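Local structure of Adenylate/guanylate cyclase/hydrolase, alpha/beta fold family (3MR7) at the interface of chains A and B. The protein probably forms a cyclic nucleotide from a nucleoside triphosphate through the cyclase catalytic domain present here, part of a longer chain that also contains an alpha/beta-hydrolase region. Residues are numbered along the deposited sequence; one frame, centred on the assembly and turned at random. Chains: chain A/B, Adenylate/guanylate cyclase/hydrolase, alpha/beta fold family.

The interface of chains A and B. Residues chain A 14-15, 33-34, 37, 55, 60, 96; chain B 20-21, 23.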
loop_
_atom_site.group_PDB
_atom_site.type_symbol
_atom_site.label_atom_id
_atom_site.label_comp_id
_atom_site.label_asym_id
_atom_site.label_seq_id
_atom_site.Cartn_x
_atom_site.Cartn_y
_atom_site.Cartn_z
ATOM N N ASP A 14 -5.136 -6.477 -4.559
ATOM C CA ASP A 14 -3.970 -7.060 -3.886
ATOM C C ASP A 14 -4.409 -7.490 -2.495
ATOM O O ASP A 14 -5.499 -7.165 -2.052
ATOM C CB ASP A 14 -2.860 -6.019 -3.754
ATOM C CG ASP A 14 -1.446 -6.623 -3.648
ATOM O OD1 ASP A 14 -1.247 -7.854 -3.395
ATOM O OD2 ASP A 14 -0.509 -5.803 -3.814
HETATM N N MSE A 15 -3.563 -8.232 -1.807
HETATM C CA MSE A 15 -3.896 -8.691 -0.483
HETATM C C MSE A 15 -3.214 -7.792 0.514
HETATM O O MSE A 15 -2.021 -7.506 0.382
HETATM C CB MSE A 15 -3.391 -10.100 -0.258
HETATM C CG MSE A 15 -3.913 -10.669 1.055
HETATM SE SE MSE A 15 -3.027 -12.313 1.630
HETATM C CE MSE A 15 -4.000 -12.647 3.268
ATOM N N GLN A 33 -6.025 -17.696 1.236
ATOM C CA GLN A 33 -6.199 -16.755 0.132
ATOM C C GLN A 33 -6.246 -17.502 -1.190
ATOM O O GLN A 33 -7.029 -17.144 -2.075
ATOM C CB GLN A 33 -5.170 -15.609 0.140
ATOM C CG GLN A 33 -4.082 -15.698 -0.900
ATOM C CD GLN A 33 -4.495 -15.182 -2.273
ATOM O OE1 GLN A 33 -3.777 -15.392 -3.246
ATOM N NE2 GLN A 33 -5.647 -14.532 -2.361
ATOM N N LYS A 34 -5.449 -18.556 -1.315
ATOM C CA LYS A 34 -5.549 -19.380 -2.503
ATOM C C LYS A 34 -6.989 -19.884 -2.675
ATOM O O LYS A 34 -7.532 -19.882 -3.782
ATOM C CB LYS A 34 -4.572 -20.544 -2.435
ATOM C CG LYS A 34 -3.164 -20.229 -2.871
ATOM C CD LYS A 34 -2.285 -21.421 -2.510
ATOM C CE LYS A 34 -1.082 -21.553 -3.427
ATOM N NZ LYS A 34 -1.012 -22.946 -3.994
ATOM N N ARG A 37 -9.420 -16.829 -3.653
ATOM C CA ARG A 37 -9.208 -16.559 -5.066
ATOM C C ARG A 37 -10.016 -17.536 -5.915
ATOM O O ARG A 37 -10.575 -17.162 -6.931
ATOM C CB ARG A 37 -7.727 -16.670 -5.426
ATOM C CG ARG A 37 -7.482 -16.799 -6.908
ATOM C CD ARG A 37 -7.610 -15.477 -7.629
ATOM N NE ARG A 37 -6.338 -15.098 -8.216
ATOM C CZ ARG A 37 -6.052 -15.191 -9.505
ATOM N NH1 ARG A 37 -6.967 -15.625 -10.356
ATOM N NH2 ARG A 37 -4.855 -14.835 -9.941
ATOM N N THR A 55 -1.912 -11.698 -13.148
ATOM C CA THR A 55 -1.524 -11.377 -11.801
ATOM C C THR A 55 -0.023 -11.297 -11.853
ATOM O O THR A 55 0.629 -12.114 -12.478
ATOM C CB THR A 55 -2.025 -12.395 -10.778
ATOM O OG1 THR A 55 -1.230 -13.573 -10.854
ATOM C CG2 THR A 55 -3.416 -12.780 -11.101
HETATM N N MSE A 60 -3.325 -8.381 -9.017
HETATM C CA MSE A 60 -4.116 -8.812 -10.157
HETATM C C MSE A 60 -4.862 -7.686 -10.866
HETATM O O MSE A 60 -5.189 -6.668 -10.280
HETATM C CB MSE A 60 -5.076 -9.908 -9.736
HETATM C CG MSE A 60 -6.406 -9.826 -10.429
HETATM SE SE MSE A 60 -7.650 -11.049 -9.586
HETATM C CE MSE A 60 -7.066 -12.661 -10.509
ATOM N N TYR A 96 -8.595 -8.026 1.155
ATOM C CA TYR A 96 -8.110 -7.481 -0.097
ATOM C C TYR A 96 -8.229 -5.939 -0.157
ATOM O O TYR A 96 -8.976 -5.344 0.618
ATOM C CB TYR A 96 -8.836 -8.159 -1.236
ATOM C CG TYR A 96 -8.524 -9.636 -1.325
ATOM C CD1 TYR A 96 -7.299 -10.081 -1.802
ATOM C CD2 TYR A 96 -9.453 -10.583 -0.938
ATOM C CE1 TYR A 96 -7.017 -11.429 -1.887
ATOM C CE2 TYR A 96 -9.191 -11.908 -1.011
ATOM C CZ TYR A 96 -7.979 -12.345 -1.488
ATOM O OH TYR A 96 -7.733 -13.709 -1.548
ATOM N N ARG B 20 0.876 -11.713 -3.128
ATOM C CA ARG B 20 0.647 -13.103 -2.829
ATOM C C ARG B 20 -0.417 -13.610 -3.716
ATOM O O ARG B 20 -0.780 -14.762 -3.639
ATOM C CB ARG B 20 0.213 -13.274 -1.406
ATOM C CG ARG B 20 1.244 -12.808 -0.430
ATOM C CD ARG B 20 0.608 -12.767 0.903
ATOM N NE ARG B 20 1.080 -11.606 1.619
ATOM C CZ ARG B 20 2.177 -11.608 2.354
ATOM N NH1 ARG B 20 2.895 -12.732 2.479
ATOM N NH2 ARG B 20 2.534 -10.486 2.964
ATOM N N LEU B 21 -0.931 -12.760 -4.586
ATOM C CA LEU B 21 -1.918 -13.262 -5.509
ATOM C C LEU B 21 -1.207 -14.028 -6.604
ATOM O O LEU B 21 -1.840 -14.576 -7.504
ATOM C CB LEU B 21 -2.763 -12.139 -6.081
ATOM C CG LEU B 21 -4.006 -11.745 -5.295
ATOM C CD1 LEU B 21 -3.689 -11.435 -3.841
ATOM C CD2 LEU B 21 -4.628 -10.526 -5.980
ATOM N N GLU B 23 1.092 -16.551 -5.746
ATOM C CA GLU B 23 1.048 -17.897 -5.201
ATOM C C GLU B 23 2.398 -18.567 -5.315
ATOM O O GLU B 23 2.543 -19.762 -5.065
ATOM C CB GLU B 23 -0.069 -18.719 -5.857
ATOM C CG GLU B 23 -1.469 -18.262 -5.426
ATOM C CD GLU B 23 -2.611 -19.029 -6.074
ATOM O OE1 GLU B 23 -2.371 -20.126 -6.605
ATOM O OE2 GLU B 23 -3.755 -18.527 -6.050
HETATM O O HOH W 1 0.230 -9.560 -1.626
HETATM O O HOH W 2 0.292 -9.133 1.293
#
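A loop of chain B carrying B:Arg20, B:Leu21 and B:Glu23 reaches into the cyclase catalytic domain of chain A, where it meets the end of strand 4-15 and one side of helix 27-47. Class III cyclases work as dimers, and A:Asp14 holds the place of the first metal-binding aspartate of this fold; no metal is seen here, and this two-fold pairing may or may not be the catalytic one. B:Leu21 forms the apolar plug. Its CD1 comes within 3.8 Å of CB of A:Met15, a selenomethionine, and lies in plane at the ring edge of A:Tyr96, beside CE1. The other branch, CD2, points to A:Met60, 3.8 Å from CB. A:Met15 keeps CG anti to the backbone N (chi1 -172°) and an extended chain, which brings its selenium against CD of B:Arg20 at 3.7 Å, the two side chains crossing at a slant. A:Gln33 OE1, as modelled, faces the carbonyl O of B:Arg20; both can only accept, making the amide orientation doubtful. Also on helix 27-47, A:Lys34 lays its CG against the carboxylate carbon CD of B:Glu23 at 3.5 Å, while NZ stays 4.1 Å from OE1, a nearby opposite charge without a salt bridge. An alanine in place of B:Glu23 would lack the CG and carboxylate that pack on A:Lys34, and would probably leave CG of A:Lys34 less covered and the charges of A:Lys34 and A:Arg37 without this nearby opposite one. Two linked waters finish the contact: one joins A:Asp14 OD1 to the backbone N of B:Arg20, and the other takes the guanidinium NE of B:Arg20 at 2.6 Å (156° at H) and meets the carbonyl O of A:Met15 at 3.0 Å.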